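Local coordinates for putative branched-chain amino acid ABC transporter, periplasmic branched-chain amino acid-binding protein (Pseudomonas protegens Pf-5, PDB 4RU0) that probably binds branched-chain amino acids or related small solutes in the periplasm and hands them to an ABC transporter for uptake, at residues Trp227-Ile230 / Arg231-Pro235; Cys93-Arg96 / Phe97-Gly100; Tyr60-Tyr63 / Ile64-Glu68. All coordinates share one frame; numbering follows the deposited sequence.

Contact 1. Residues Trp227-Ile230 / Arg231-Pro235; sequences WRQI and RQQNP
Ile230 meets Pro235 where helix 224-233 gives way to the next strand: CG2 of Ile230 lies 3.8 Å from CD of Pro235, the two side chains crossing at about a right angle. The CG2 branch of Ile230 is anti to the backbone N (CG1 has chi1 -75°), which brings this methyl toward the C-terminal end of the helix, while the CG1 branch carries CD1 back over a face of the Trp227 indole, 3.5 Å above its plane and toward the rim. A beta-branched residue suits the spot because its two arms pack in two directions at once. Around them Ile214, Phe259 and Ala184 supply further apolar surface.

This is the end of a helix that packs on strands 182-188 and 210-216 of the mixed sheet in one lobe of a periplasmic binding protein. Asn234 leaves the helix with positive phi (41°), a conformation asparagine tolerates better than most residues. Its N still makes a weak bond to Ile230 O at 2.8 Å, and CD of Pro235 sits 3.1 Å from the same oxygen; proline, with no N-H to offer, fits well just past a helix end.

On another side of the helix Gln229 and Gln233 run side by side. NE2 of Gln229 donates to OE1 of Gln233 over 3.1 Å; the acceptor lies in the amide plane of Gln229, but the donor stands above the carbonyl plane of Gln233, the two amides being turned 53° apart. Each amide offers both donor and acceptor, and both side chains can rest on Ile212 of strand 210-216. Arg231 N bonds Trp227 O at 3.0 Å and its CB lies by the same oxygen; the extended chain then carries NH1 to Phe257 O, a reach and charge that suit an exposed place.

Contact 2. Residues Cys93-Arg96 / Phe97-Gly100; sequences CYER and FKNG
Phe97 ends helix 87-97, its N bonding Cys93 O at 2.9 Å and, weakly, Tyr94 O. Its ring lies obliquely against Arg96, with CD1 of Phe97 3.8 Å from Arg96 CG, and meets Phe35 edge-to-face, as befits a large apolar group turned to the interior. Lys98 follows, its N 2.7 Å from Tyr94 O. CB of Lys98 stands over one face of the Tyr94 ring, 4.3 Å from its centroid, in a CH-pi contact. With chi1 at 74°, CG lies between the backbone N and the carbonyl carbon, which sends the extended chain alongside Glu95, where NZ of Lys98 meets OE1 of Glu95 at 3.0 Å on the syn side in a salt bridge. Lysine suits both tasks, with methylenes for the ring and a charge for the carboxylate, whose OE2 also pairs with Arg123; Tyr94 OH bonds Asp127. Asn99 carries the chain to Gly100, whose N bonds Phe97 O at 2.8 Å and whose positive phi (107°) is readily adopted without a side chain. Phe97-Gly100 thus forms a type I beta turn closing a helix C-terminus, on a helix tied to strand 76-82 by the Cys81-Cys93 disulfide.

Contact 3. Residues Tyr60-Tyr63 / Ile64-Glu68; sequences YLNY and INQVE
Tyr63 touches Ile64, Val67 and Glu68, and its side chain can be followed outward from the helix. CB of Tyr63 starts beside the peptide to Ile64. CG is anti to the backbone N (chi1 168°), which sends the ring toward the C-terminal end of the helix. There CD1 of Tyr63 meets CG2 of Val67 at 3.5 Å, CE1 of Tyr63 lies 3.7 Å from the same Val67 methyl, and CB of Val67 stands over one ring face, offset toward the rim, in a CH-pi contact. The other ortho carbon of Tyr63, CD2, comes 4.1 Å from Ile64 CD1. Farther out, CE2 approaches the Glu68 carboxylate, whose plane is turned 86° from the ring, and CZ of Tyr63 lies 3.5 Å from Glu68 OE2. The tip, OH, makes a weak hydrogen bond to Arg303. Tyrosine suits the place by offering an apolar face to Val67 and a polar tip.

One turn earlier, Ile64 repeats the pattern on Tyr60: CG1 lies 4.1 Å from the centroid of that ring, 20° off its normal, and CD1 continues to the phenol end. On a more open side, Asn62 OD1 and Gln66 NE2 are 2.7 Å apart, while Gln66 OE1 bonds Lys313. Such i to i+4 packing belongs here to the C-terminal turns of helix 47-67, the crossover of the beta-alpha-beta unit between strands 34-40 and 76-82.

How the contacts relate
Along the chain the order is contact 3, contact 2, contact 1, and each marks the C-terminal part of a different helix: 47-67, 87-97 and 224-233. Contacts 2 and 3 are neighbours in the fold, with centres about 24 Å apart and nearest atoms about 11 Å apart; strand 76-82 is packed by residues of both, tying the two helices to one sheet region. Contact 1 lies across the centre of the chain, about 49 and 51 Å from contacts 2 and 3 between centres, on a helix that packs against the seven-stranded mixed sheet. This separation is consistent with the two-lobed periplasmic binding fold, with the bound pentaoxaheptadecane lying between the lobes; none of its pocket residues Tyr41, Tyr192, Trp243 and Trp269 belongs to these segments.

Contact 1. Residues Trp227-Ile230 / Arg231-Pro235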
# COMPACT_ATOMS: atom_id res chain seq x y z
N TRP A 227 -14.44 -19.79 -12.39
CA TRP A 227 -13.70 -20.93 -11.85
C TRP A 227 -13.95 -22.21 -12.64
O TRP A 227 -13.17 -23.16 -12.55
CB TRP A 227 -14.05 -21.12 -10.37
CG TRP A 227 -13.39 -20.06 -9.56
CD1 TRP A 227 -13.95 -18.90 -9.10
CD2 TRP A 227 -12.01 -20.01 -9.18
NE1 TRP A 227 -13.02 -18.15 -8.43
CE2 TRP A 227 -11.82 -18.81 -8.46
CE3 TRP A 227 -10.93 -20.88 -9.36
CZ2 TRP A 227 -10.58 -18.45 -7.93
CZ3 TRP A 227 -9.70 -20.52 -8.83
CH2 TRP A 227 -9.53 -19.32 -8.13
N ARG A 228 -15.01 -22.22 -13.45
CA ARG A 228 -15.22 -23.30 -14.42
C ARG A 228 -14.16 -23.16 -15.52
O ARG A 228 -13.59 -24.14 -15.98
CB ARG A 228 -16.63 -23.24 -15.00
CG ARG A 228 -16.90 -24.20 -16.13
CD ARG A 228 -18.38 -24.24 -16.50
NE ARG A 228 -18.82 -23.00 -17.16
CZ ARG A 228 -19.62 -22.09 -16.61
NH1 ARG A 228 -20.09 -22.25 -15.38
NH2 ARG A 228 -19.95 -21.01 -17.31
N GLN A 229 -13.90 -21.93 -15.92
CA GLN A 229 -12.87 -21.66 -16.90
C GLN A 229 -11.49 -22.07 -16.36
O GLN A 229 -10.69 -22.69 -17.06
CB GLN A 229 -12.86 -20.20 -17.29
CG GLN A 229 -11.73 -19.82 -18.22
CD GLN A 229 -11.79 -18.37 -18.64
OE1 GLN A 229 -12.82 -17.71 -18.50
NE2 GLN A 229 -10.67 -17.85 -19.15
N ILE A 230 -11.23 -21.71 -15.10
CA ILE A 230 -9.95 -21.99 -14.47
C ILE A 230 -9.73 -23.49 -14.31
O ILE A 230 -8.61 -23.98 -14.50
CB ILE A 230 -9.85 -21.28 -13.10
CG1 ILE A 230 -9.62 -19.78 -13.32
CG2 ILE A 230 -8.74 -21.87 -12.25
CD1 ILE A 230 -9.87 -18.93 -12.09
N ARG A 231 -10.77 -24.24 -13.98
CA ARG A 231 -10.62 -25.69 -13.89
C ARG A 231 -10.35 -26.29 -15.28
O ARG A 231 -9.53 -27.22 -15.40
CB ARG A 231 -11.85 -26.35 -13.26
CG ARG A 231 -11.62 -27.83 -12.92
CD ARG A 231 -12.86 -28.46 -12.30
NE ARG A 231 -12.77 -29.91 -12.18
CZ ARG A 231 -12.27 -30.55 -11.13
NH1 ARG A 231 -11.81 -29.87 -10.09
NH2 ARG A 231 -12.24 -31.88 -11.11
N GLN A 232 -11.02 -25.78 -16.31
CA GLN A 232 -10.77 -26.22 -17.69
C GLN A 232 -9.33 -25.96 -18.12
O GLN A 232 -8.67 -26.83 -18.67
CB GLN A 232 -11.73 -25.53 -18.66
CG GLN A 232 -13.14 -26.09 -18.70
CD GLN A 232 -14.11 -25.15 -19.40
OE1 GLN A 232 -13.83 -23.96 -19.56
NE2 GLN A 232 -15.25 -25.67 -19.83
N GLN A 233 -8.86 -24.74 -17.89
CA GLN A 233 -7.53 -24.37 -18.37
C GLN A 233 -6.43 -24.87 -17.44
O GLN A 233 -5.28 -24.98 -17.86
CB GLN A 233 -7.46 -22.85 -18.55
CG GLN A 233 -8.21 -22.35 -19.78
CD GLN A 233 -8.24 -20.84 -19.87
OE1 GLN A 233 -8.62 -20.16 -18.91
NE2 GLN A 233 -7.84 -20.30 -21.01
N ASN A 234 -6.79 -25.18 -16.19
CA ASN A 234 -5.84 -25.63 -15.16
C ASN A 234 -4.51 -24.85 -15.16
O ASN A 234 -3.45 -25.42 -15.42
CB ASN A 234 -5.56 -27.13 -15.32
CG ASN A 234 -4.73 -27.70 -14.19
OD1 ASN A 234 -3.91 -28.60 -14.39
ND2 ASN A 234 -4.92 -27.17 -12.99
N PRO A 235 -4.58 -23.54 -14.87
CA PRO A 235 -3.34 -22.75 -14.82
C PRO A 235 -2.48 -23.16 -13.64
O PRO A 235 -2.99 -23.74 -12.68
CB PRO A 235 -3.85 -21.31 -14.66
CG PRO A 235 -5.12 -21.48 -13.88
CD PRO A 235 -5.75 -22.75 -14.43

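Contact 2. Residues Cys93-Arg96 / Phe97-Gly100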
# COMPACT_ATOMS: atom_id res chain seq x y z
N CYS A 93 -12.62 16.84 4.30
CA CYS A 93 -11.59 16.69 5.32
C CYS A 93 -10.30 17.35 4.87
O CYS A 93 -9.67 18.08 5.63
CB CYS A 93 -11.35 15.21 5.64
SG CYS A 93 -12.58 14.53 6.78
N TYR A 94 -9.93 17.12 3.62
CA TYR A 94 -8.74 17.71 3.04
C TYR A 94 -8.82 19.23 3.09
O TYR A 94 -7.84 19.90 3.44
CB TYR A 94 -8.54 17.24 1.60
CG TYR A 94 -7.53 18.05 0.82
CD1 TYR A 94 -7.93 19.17 0.08
CD2 TYR A 94 -6.18 17.71 0.82
CE1 TYR A 94 -7.01 19.91 -0.63
CE2 TYR A 94 -5.26 18.45 0.10
CZ TYR A 94 -5.68 19.55 -0.62
OH TYR A 94 -4.78 20.29 -1.33
N GLU A 95 -9.97 19.78 2.73
CA GLU A 95 -10.15 21.23 2.71
C GLU A 95 -10.13 21.80 4.12
O GLU A 95 -9.71 22.94 4.33
CB GLU A 95 -11.46 21.61 2.01
CG GLU A 95 -11.46 21.33 0.52
CD GLU A 95 -10.52 22.25 -0.25
OE1 GLU A 95 -10.31 23.40 0.18
OE2 GLU A 95 -9.99 21.81 -1.29
N ARG A 96 -10.58 21.01 5.09
CA ARG A 96 -10.54 21.45 6.48
C ARG A 96 -9.10 21.48 6.99
O ARG A 96 -8.72 22.36 7.75
CB ARG A 96 -11.40 20.54 7.35
CG ARG A 96 -11.00 20.52 8.83
CD ARG A 96 -12.21 20.41 9.76
NE ARG A 96 -13.09 19.29 9.44
CZ ARG A 96 -14.21 19.40 8.72
NH1 ARG A 96 -14.58 20.59 8.24
NH2 ARG A 96 -14.96 18.33 8.48
N PHE A 97 -8.29 20.52 6.53
CA PHE A 97 -6.95 20.32 7.05
C PHE A 97 -5.85 21.04 6.28
O PHE A 97 -4.79 21.32 6.84
CB PHE A 97 -6.63 18.83 7.09
CG PHE A 97 -7.24 18.11 8.26
CD1 PHE A 97 -7.67 18.81 9.38
CD2 PHE A 97 -7.37 16.73 8.24
CE1 PHE A 97 -8.22 18.14 10.46
CE2 PHE A 97 -7.93 16.05 9.32
CZ PHE A 97 -8.35 16.77 10.43
N LYS A 98 -6.08 21.32 5.00
CA LYS A 98 -5.00 21.81 4.13
C LYS A 98 -4.34 23.10 4.63
O LYS A 98 -3.23 23.43 4.20
CB LYS A 98 -5.52 22.02 2.70
CG LYS A 98 -6.40 23.24 2.52
CD LYS A 98 -6.70 23.49 1.05
CE LYS A 98 -7.45 24.81 0.86
NZ LYS A 98 -7.90 24.97 -0.55
N ASN A 99 -5.00 23.82 5.52
CA ASN A 99 -4.43 25.06 6.03
C ASN A 99 -3.78 24.91 7.40
O ASN A 99 -3.21 25.86 7.93
CB ASN A 99 -5.50 26.15 6.08
CG ASN A 99 -5.88 26.63 4.70
OD1 ASN A 99 -5.02 27.02 3.90
ND2 ASN A 99 -7.17 26.59 4.40
N GLY A 100 -3.87 23.71 7.97
CA GLY A 100 -3.24 23.42 9.24
C GLY A 100 -4.23 23.30 10.39
O GLY A 100 -5.44 23.39 10.17

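Contact 3. Residues Tyr60-Tyr63 / Ile64-Glu68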
# COMPACT_ATOMS: atom_id res chain seq x y z
N TYR A 60 2.10 4.86 16.70
CA TYR A 60 3.43 5.21 16.24
C TYR A 60 3.72 6.70 16.41
O TYR A 60 4.85 7.08 16.71
CB TYR A 60 3.72 4.73 14.83
CG TYR A 60 5.14 4.98 14.44
CD1 TYR A 60 6.17 4.29 15.04
CD2 TYR A 60 5.47 5.92 13.50
CE1 TYR A 60 7.49 4.52 14.70
CE2 TYR A 60 6.78 6.16 13.15
CZ TYR A 60 7.78 5.45 13.76
OH TYR A 60 9.08 5.70 13.42
N LEU A 61 2.71 7.54 16.19
CA LEU A 61 2.87 8.98 16.37
C LEU A 61 3.05 9.30 17.86
O LEU A 61 3.86 10.15 18.23
CB LEU A 61 1.68 9.75 15.80
CG LEU A 61 1.48 9.76 14.28
CD1 LEU A 61 0.21 10.51 13.91
CD2 LEU A 61 2.68 10.37 13.58
N ASN A 62 2.27 8.61 18.69
CA ASN A 62 2.38 8.75 20.13
C ASN A 62 3.78 8.39 20.61
O ASN A 62 4.40 9.13 21.38
CB ASN A 62 1.34 7.86 20.82
CG ASN A 62 0.60 8.58 21.93
OD1 ASN A 62 1.15 9.45 22.60
ND2 ASN A 62 -0.67 8.24 22.11
N TYR A 63 4.27 7.26 20.11
CA TYR A 63 5.60 6.76 20.42
C TYR A 63 6.69 7.77 20.09
O TYR A 63 7.57 8.04 20.91
CB TYR A 63 5.86 5.44 19.67
CG TYR A 63 7.30 4.99 19.68
CD1 TYR A 63 7.81 4.25 20.75
CD2 TYR A 63 8.15 5.29 18.63
CE1 TYR A 63 9.13 3.84 20.76
CE2 TYR A 63 9.47 4.88 18.64
CZ TYR A 63 9.95 4.16 19.70
OH TYR A 63 11.27 3.75 19.71
N ILE A 64 6.63 8.34 18.89
CA ILE A 64 7.63 9.30 18.44
C ILE A 64 7.71 10.52 19.36
O ILE A 64 8.80 11.02 19.66
CB ILE A 64 7.34 9.77 16.99
CG1 ILE A 64 7.58 8.63 16.01
CG2 ILE A 64 8.20 10.97 16.62
CD1 ILE A 64 9.03 8.20 15.91
N ASN A 65 6.56 10.98 19.83
CA ASN A 65 6.50 12.14 20.72
C ASN A 65 7.07 11.85 22.10
O ASN A 65 7.91 12.60 22.60
CB ASN A 65 5.05 12.63 20.86
CG ASN A 65 4.66 13.60 19.76
OD1 ASN A 65 5.51 14.20 19.11
ND2 ASN A 65 3.35 13.76 19.57
N GLN A 66 6.61 10.77 22.71
CA GLN A 66 6.93 10.50 24.10
C GLN A 66 8.29 9.83 24.31
O GLN A 66 8.94 10.06 25.33
CB GLN A 66 5.82 9.64 24.72
CG GLN A 66 4.43 10.25 24.56
CD GLN A 66 3.37 9.53 25.37
OE1 GLN A 66 3.68 8.70 26.23
NE2 GLN A 66 2.10 9.85 25.11
N VAL A 67 8.73 9.04 23.34
CA VAL A 67 9.98 8.29 23.49
C VAL A 67 11.19 8.95 22.82
O VAL A 67 12.30 8.88 23.34
CB VAL A 67 9.83 6.86 22.94
CG1 VAL A 67 11.09 6.04 23.18
CG2 VAL A 67 8.63 6.18 23.58
N GLU A 68 10.98 9.60 21.68
CA GLU A 68 12.08 10.32 21.02
C GLU A 68 11.93 11.83 21.11
O GLU A 68 12.69 12.58 20.48
CB GLU A 68 12.18 9.91 19.54
CG GLU A 68 12.76 8.54 19.30
CD GLU A 68 11.70 7.52 18.96
OE1 GLU A 68 10.58 7.64 19.50
OE2 GLU A 68 11.97 6.61 18.14